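Local coordinates for substrate-binding protein (Synechococcus sp., PDB 6WPN) that probably binds sugars or oligosaccharides in the periplasm as the solute-binding component of a transport system in a marine cyanobacterium, at residues 82-92 and 299-310. Sequence-based numbering, arbitrary orientation.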
ATOM      1  N   ARG A  82      20.040  22.846   3.033  1.00 79.58           N
ATOM      2  CA  ARG A  82      21.206  22.120   2.531  1.00 87.08           C
ATOM      3  C   ARG A  82      21.663  21.072   3.542  1.00 86.55           C
ATOM      4  O   ARG A  82      22.854  20.904   3.811  1.00 93.76           O
ATOM      5  CB  ARG A  82      22.352  23.071   2.173  1.00 96.11           C
ATOM      6  CG  ARG A  82      23.398  22.432   1.271  1.00103.99           C
ATOM      7  CD  ARG A  82      24.014  23.400   0.290  1.00111.95           C
ATOM      8  NE  ARG A  82      24.945  22.703  -0.592  1.00114.96           N
ATOM      9  CZ  ARG A  82      25.791  23.310  -1.416  1.00116.60           C
ATOM     10  NH1 ARG A  82      25.831  24.636  -1.468  1.00112.37           N
ATOM     11  NH2 ARG A  82      26.601  22.590  -2.183  1.00118.32           N
ATOM     12  N   THR A  83      20.693  20.374   4.132  1.00 66.34           N
ATOM     13  CA  THR A  83      20.927  19.239   5.018  1.00 63.26           C
ATOM     14  C   THR A  83      20.014  18.087   4.619  1.00 75.08           C
ATOM     15  O   THR A  83      19.336  17.468   5.446  1.00 76.11           O
ATOM     16  CB  THR A  83      20.725  19.612   6.486  1.00 58.11           C
ATOM     17  OG1 THR A  83      19.430  20.197   6.660  1.00 61.91           O
ATOM     18  CG2 THR A  83      21.796  20.591   6.952  1.00 62.29           C
ATOM     19  N   ALA A  84      19.997  17.789   3.324  1.00 74.78           N
ATOM     20  CA  ALA A  84      19.098  16.772   2.805  1.00 68.62           C
ATOM     21  C   ALA A  84      19.484  15.402   3.355  1.00 58.00           C
ATOM     22  O   ALA A  84      20.673  15.107   3.512  1.00 52.11           O
ATOM     23  CB  ALA A  84      19.134  16.752   1.277  1.00 68.02           C
ATOM     24  N   PRO A  85      18.508  14.551   3.662  1.00 48.49           N
ATOM     25  CA  PRO A  85      18.830  13.215   4.169  1.00 57.34           C
ATOM     26  C   PRO A  85      19.544  12.400   3.106  1.00 53.77           C
ATOM     27  O   PRO A  85      19.517  12.716   1.915  1.00 56.49           O
ATOM     28  CB  PRO A  85      17.461  12.620   4.513  1.00 59.54           C
ATOM     29  CG  PRO A  85      16.503  13.375   3.650  1.00 62.26           C
ATOM     30  CD  PRO A  85      17.056  14.760   3.529  1.00 48.38           C
ATOM     31  N   ASP A  86      20.209  11.342   3.557  1.00 58.17           N
ATOM     32  CA  ASP A  86      21.007  10.543   2.638  1.00 65.37           C
ATOM     33  C   ASP A  86      20.241   9.366   2.042  1.00 53.71           C
ATOM     34  O   ASP A  86      20.410   9.064   0.856  1.00 56.98           O
ATOM     35  CB  ASP A  86      22.270  10.058   3.354  1.00 75.15           C
ATOM     36  CG  ASP A  86      23.123  11.212   3.864  1.00 80.60           C
ATOM     37  OD1 ASP A  86      23.179  11.419   5.094  1.00 86.40           O
ATOM     38  OD2 ASP A  86      23.713  11.932   3.031  1.00 83.35           O
ATOM     39  N   VAL A  87      19.391   8.709   2.828  1.00 46.58           N
ATOM     40  CA  VAL A  87      18.522   7.642   2.339  1.00 48.16           C
ATOM     41  C   VAL A  87      17.097   7.960   2.759  1.00 46.25           C
ATOM     42  O   VAL A  87      16.833   8.202   3.942  1.00 59.25           O
ATOM     43  CB  VAL A  87      18.932   6.253   2.871  1.00 46.81           C
ATOM     44  CG1 VAL A  87      17.987   5.196   2.343  1.00 48.79           C
ATOM     45  CG2 VAL A  87      20.362   5.919   2.480  1.00 48.83           C
ATOM     46  N   VAL A  88      16.182   7.960   1.798  1.00 49.29           N
ATOM     47  CA  VAL A  88      14.787   8.285   2.054  1.00 55.65           C
ATOM     48  C   VAL A  88      13.928   7.109   1.624  1.00 47.61           C
ATOM     49  O   VAL A  88      14.140   6.526   0.555  1.00 48.25           O
ATOM     50  CB  VAL A  88      14.351   9.572   1.324  1.00 52.66           C
ATOM     51  CG1 VAL A  88      12.940   9.955   1.727  1.00 60.24           C
ATOM     52  CG2 VAL A  88      15.301  10.691   1.640  1.00 60.30           C
ATOM     53  N   ASN A  89      12.944   6.780   2.454  1.00 51.08           N
ATOM     54  CA  ASN A  89      12.011   5.694   2.189  1.00 60.01           C
ATOM     55  C   ASN A  89      10.831   6.228   1.384  1.00 59.14           C
ATOM     56  O   ASN A  89      10.127   7.137   1.836  1.00 50.49           O
ATOM     57  CB  ASN A  89      11.545   5.077   3.507  1.00 64.45           C
ATOM     58  CG  ASN A  89      10.534   3.982   3.314  1.00 63.05           C
ATOM     59  OD1 ASN A  89       9.637   3.814   4.134  1.00 73.57           O
ATOM     60  ND2 ASN A  89      10.674   3.222   2.235  1.00 63.94           N
ATOM     61  N   LEU A  90      10.615   5.664   0.197  1.00 57.87           N
ATOM     62  CA  LEU A  90       9.588   6.154  -0.708  1.00 55.94           C
ATOM     63  C   LEU A  90       8.731   4.995  -1.197  1.00 54.93           C
ATOM     64  O   LEU A  90       9.031   3.823  -0.958  1.00 60.77           O
ATOM     65  CB  LEU A  90      10.206   6.875  -1.916  1.00 52.80           C
ATOM     66  CG  LEU A  90      11.097   8.089  -1.663  1.00 51.33           C
ATOM     67  CD1 LEU A  90      11.501   8.712  -2.988  1.00 56.70           C
ATOM     68  CD2 LEU A  90      10.401   9.098  -0.781  1.00 55.48           C
ATOM     69  N   ASN A  91       7.657   5.345  -1.894  1.00 56.71           N
ATOM     70  CA  ASN A  91       6.797   4.429  -2.622  1.00 70.16           C
ATOM     71  C   ASN A  91       6.725   4.893  -4.073  1.00 75.68           C
ATOM     72  O   ASN A  91       7.049   6.049  -4.374  1.00 75.89           O
ATOM     73  CB  ASN A  91       5.388   4.353  -2.010  1.00 71.33           C
ATOM     74  CG  ASN A  91       4.594   5.621  -2.197  1.00 75.48           C
ATOM     75  OD1 ASN A  91       5.151   6.711  -2.285  1.00 82.33           O
ATOM     76  ND2 ASN A  91       3.275   5.484  -2.264  1.00 82.15           N
ATOM     77  N   PRO A  92       6.345   4.014  -5.001  1.00 60.94           N
ATOM     78  CA  PRO A  92       6.407   4.356  -6.436  1.00 74.22           C
ATOM     79  C   PRO A  92       5.718   5.674  -6.767  1.00 79.47           C
ATOM     80  O   PRO A  92       6.281   6.468  -7.536  1.00 82.08           O
ATOM     81  CB  PRO A  92       5.721   3.158  -7.124  1.00 74.93           C
ATOM     82  CG  PRO A  92       5.249   2.242  -6.012  1.00 76.35           C
ATOM     83  CD  PRO A  92       6.061   2.584  -4.806  1.00 72.58           C
ATOM     84  N   LEU A 299       4.679  -1.333  -2.776  1.00 46.45           N
ATOM     85  CA  LEU A 299       6.131  -1.390  -2.858  1.00 55.79           C
ATOM     86  C   LEU A 299       6.759  -0.287  -2.012  1.00 58.77           C
ATOM     87  O   LEU A 299       6.382   0.883  -2.123  1.00 59.71           O
ATOM     88  CB  LEU A 299       6.586  -1.273  -4.313  1.00 64.88           C
ATOM     89  CG  LEU A 299       8.081  -1.063  -4.562  1.00 75.07           C
ATOM     90  CD1 LEU A 299       8.924  -2.090  -3.827  1.00 74.40           C
ATOM     91  CD2 LEU A 299       8.376  -1.096  -6.057  1.00 76.58           C
HETATM   92  N   MSE A 300       7.715  -0.668  -1.169  1.00 58.07           N
HETATM   93  CA  MSE A 300       8.501   0.287  -0.398  1.00 60.23           C
HETATM   94  C   MSE A 300       9.944   0.293  -0.889  1.00 56.99           C
HETATM   95  O   MSE A 300      10.558  -0.763  -1.026  1.00 67.12           O
HETATM   96  CB  MSE A 300       8.450  -0.051   1.091  1.00 72.73           C
HETATM   97  CG  MSE A 300       7.045  -0.099   1.648  1.00102.08           C
HETATM   98 SE   MSE A 300       6.089   1.568   1.346  1.00131.56          SE
HETATM   99  CE  MSE A 300       7.194   2.762   2.420  1.00131.24           C
ATOM    100  N   THR A 301      10.485   1.480  -1.156  1.00 40.16           N
ATOM    101  CA  THR A 301      11.822   1.611  -1.718  1.00 48.15           C
ATOM    102  C   THR A 301      12.654   2.572  -0.881  1.00 49.96           C
ATOM    103  O   THR A 301      12.154   3.257   0.017  1.00 54.52           O
ATOM    104  CB  THR A 301      11.788   2.106  -3.170  1.00 47.89           C
ATOM    105  OG1 THR A 301      11.193   3.408  -3.218  1.00 55.74           O
ATOM    106  CG2 THR A 301      10.982   1.155  -4.039  1.00 45.55           C
ATOM    107  N   LEU A 302      13.947   2.604  -1.184  1.00 53.74           N
ATOM    108  CA  LEU A 302      14.891   3.510  -0.548  1.00 54.13           C
ATOM    109  C   LEU A 302      15.599   4.297  -1.638  1.00 53.06           C
ATOM    110  O   LEU A 302      16.098   3.705  -2.599  1.00 60.78           O
ATOM    111  CB  LEU A 302      15.901   2.742   0.310  1.00 50.23           C
ATOM    112  CG  LEU A 302      15.292   2.025   1.515  1.00 42.57           C
ATOM    113  CD1 LEU A 302      16.376   1.331   2.318  1.00 47.47           C
ATOM    114  CD2 LEU A 302      14.491   2.991   2.384  1.00 43.53           C
ATOM    115  N   ALA A 303      15.632   5.624  -1.502  1.00 48.61           N
ATOM    116  CA  ALA A 303      16.213   6.494  -2.516  1.00 43.43           C
ATOM    117  C   ALA A 303      17.267   7.401  -1.891  1.00 53.78           C
ATOM    118  O   ALA A 303      17.276   7.638  -0.679  1.00 59.65           O
ATOM    119  CB  ALA A 303      15.138   7.337  -3.214  1.00 43.35           C
ATOM    120  N   VAL A 304      18.154   7.912  -2.742  1.00 49.06           N
ATOM    121  CA  VAL A 304      19.240   8.795  -2.320  1.00 54.38           C
ATOM    122  C   VAL A 304      19.059  10.170  -2.959  1.00 56.21           C
ATOM    123  O   VAL A 304      19.253  10.321  -4.175  1.00 57.40           O
ATOM    124  CB  VAL A 304      20.610   8.197  -2.680  1.00 54.69           C
ATOM    125  CG1 VAL A 304      21.737   9.111  -2.198  1.00 61.90           C
ATOM    126  CG2 VAL A 304      20.754   6.803  -2.101  1.00 46.36           C
ATOM    127  N   PRO A 305      18.712  11.196  -2.182  1.00 56.70           N
ATOM    128  CA  PRO A 305      18.540  12.538  -2.756  1.00 49.81           C
ATOM    129  C   PRO A 305      19.808  13.030  -3.437  1.00 57.74           C
ATOM    130  O   PRO A 305      20.923  12.735  -3.003  1.00 64.30           O
ATOM    131  CB  PRO A 305      18.191  13.395  -1.535  1.00 48.91           C
ATOM    132  CG  PRO A 305      17.560  12.420  -0.581  1.00 51.71           C
ATOM    133  CD  PRO A 305      18.337  11.151  -0.759  1.00 54.35           C
ATOM    134  N   ARG A 306      19.627  13.777  -4.531  1.00 67.70           N
ATOM    135  CA  ARG A 306      20.781  14.279  -5.269  1.00 76.10           C
ATOM    136  C   ARG A 306      21.600  15.260  -4.440  1.00 79.55           C
ATOM    137  O   ARG A 306      22.812  15.380  -4.646  1.00 84.77           O
ATOM    138  CB  ARG A 306      20.339  14.933  -6.580  1.00 79.54           C
ATOM    139  CG  ARG A 306      20.343  13.991  -7.779  1.00 83.73           C
ATOM    140  CD  ARG A 306      20.394  14.761  -9.091  1.00 84.16           C
ATOM    141  NE  ARG A 306      21.543  15.661  -9.135  1.00 92.05           N
ATOM    142  CZ  ARG A 306      21.858  16.431 -10.172  1.00 93.60           C
ATOM    143  NH1 ARG A 306      21.114  16.418 -11.269  1.00 96.78           N
ATOM    144  NH2 ARG A 306      22.925  17.216 -10.111  1.00 90.99           N
ATOM    145  N   GLN A 307      20.965  15.962  -3.500  1.00 73.31           N
ATOM    146  CA  GLN A 307      21.706  16.865  -2.628  1.00 80.48           C
ATOM    147  C   GLN A 307      22.605  16.135  -1.641  1.00 75.43           C
ATOM    148  O   GLN A 307      23.433  16.786  -0.996  1.00 75.11           O
ATOM    149  CB  GLN A 307      20.750  17.778  -1.857  1.00 90.53           C
ATOM    150  CG  GLN A 307      20.409  19.078  -2.568  1.00101.95           C
ATOM    151  CD  GLN A 307      19.526  18.876  -3.783  1.00108.15           C
ATOM    152  OE1 GLN A 307      18.742  17.926  -3.848  1.00112.35           O
ATOM    153  NE2 GLN A 307      19.651  19.773  -4.757  1.00104.81           N
ATOM    154  N   SER A 308      22.458  14.821  -1.491  1.00 75.01           N
ATOM    155  CA  SER A 308      23.289  14.085  -0.546  1.00 76.22           C
ATOM    156  C   SER A 308      24.761  14.195  -0.926  1.00 84.62           C
ATOM    157  O   SER A 308      25.145  13.916  -2.065  1.00 94.13           O
ATOM    158  CB  SER A 308      22.863  12.620  -0.494  1.00 62.49           C
ATOM    159  OG  SER A 308      23.750  11.872   0.317  1.00 58.67           O
ATOM    160  N   GLN A 309      25.585  14.595   0.039  1.00 77.46           N
ATOM    161  CA  GLN A 309      27.021  14.719  -0.164  1.00 84.31           C
ATOM    162  C   GLN A 309      27.779  13.446   0.194  1.00 76.12           C
ATOM    163  O   GLN A 309      29.010  13.421   0.092  1.00 73.05           O
ATOM    164  CB  GLN A 309      27.563  15.906   0.640  1.00 89.00           C
ATOM    165  CG  GLN A 309      26.825  17.225   0.393  1.00 91.53           C
ATOM    166  CD  GLN A 309      27.115  17.830  -0.975  1.00 93.56           C
ATOM    167  OE1 GLN A 309      27.951  18.727  -1.106  1.00101.21           O
ATOM    168  NE2 GLN A 309      26.413  17.352  -1.998  1.00 87.34           N
ATOM    169  N   GLN A 310      27.078  12.396   0.608  1.00 74.07           N
ATOM    170  CA  GLN A 310      27.667  11.090   0.885  1.00 81.44           C
ATOM    171  C   GLN A 310      26.911  10.011   0.124  1.00 73.89           C
ATOM    172  O   GLN A 310      26.474   9.006   0.688  1.00 75.66           O
ATOM    173  CB  GLN A 310      27.647  10.765   2.375  1.00 88.89           C
ATOM    174  CG  GLN A 310      27.767  11.953   3.309  1.00 96.14           C
ATOM    175  CD  GLN A 310      27.740  11.534   4.770  1.00103.19           C
ATOM    176  OE1 GLN A 310      28.383  10.558   5.163  1.00105.18           O
ATOM    177  NE2 GLN A 310      26.973  12.259   5.579  1.00106.82           N
TER
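Val88 and Ala303 exchange a reciprocal pair of backbone hydrogen bonds, each 2.7 Å between the N of one and the O of the other. The next hydrogen-bonded pair, Leu90 with Thr301, is more elaborate, because Asn89 joins it through its side chain. With CG anti to the backbone N (chi1 178°), Asn89 sends ND2 to Thr301 O at 2.7 Å, the acceptor lying almost in its amide plane; Leu90 N reaches the same oxygen from the opposite face of the carbonyl plane. Two donors thus grip one carbonyl, while OD1 of Asn89 turns to Leu35 N in a weak bond that would help fix the amide's rotation. The bent side chain of Met300, a selenomethionine, brings CE to 3.2 Å from Asn89 OD1. On the face of Val88, CG2 leans on Pro305 CG at 3.6 Å, and Leu90 CD1 meets Ala303 CB; on the other, Val87 CG1 packs against Leu302 CB.

Beyond the strands, Ser308, closing a type I turn from Pro305, donates OG to the anti lone pair of Asp86 OD2 at 2.7 Å. The other carboxylate oxygen takes Gln31 N, tying the turn to strand 30-35. An antiparallel strand beside the parallel pair 30-35 and 87-90, returning after some 200 residues, is typical of an α/β lobe of periplasmic solute-binding proteins, whose chain crosses between two lobes.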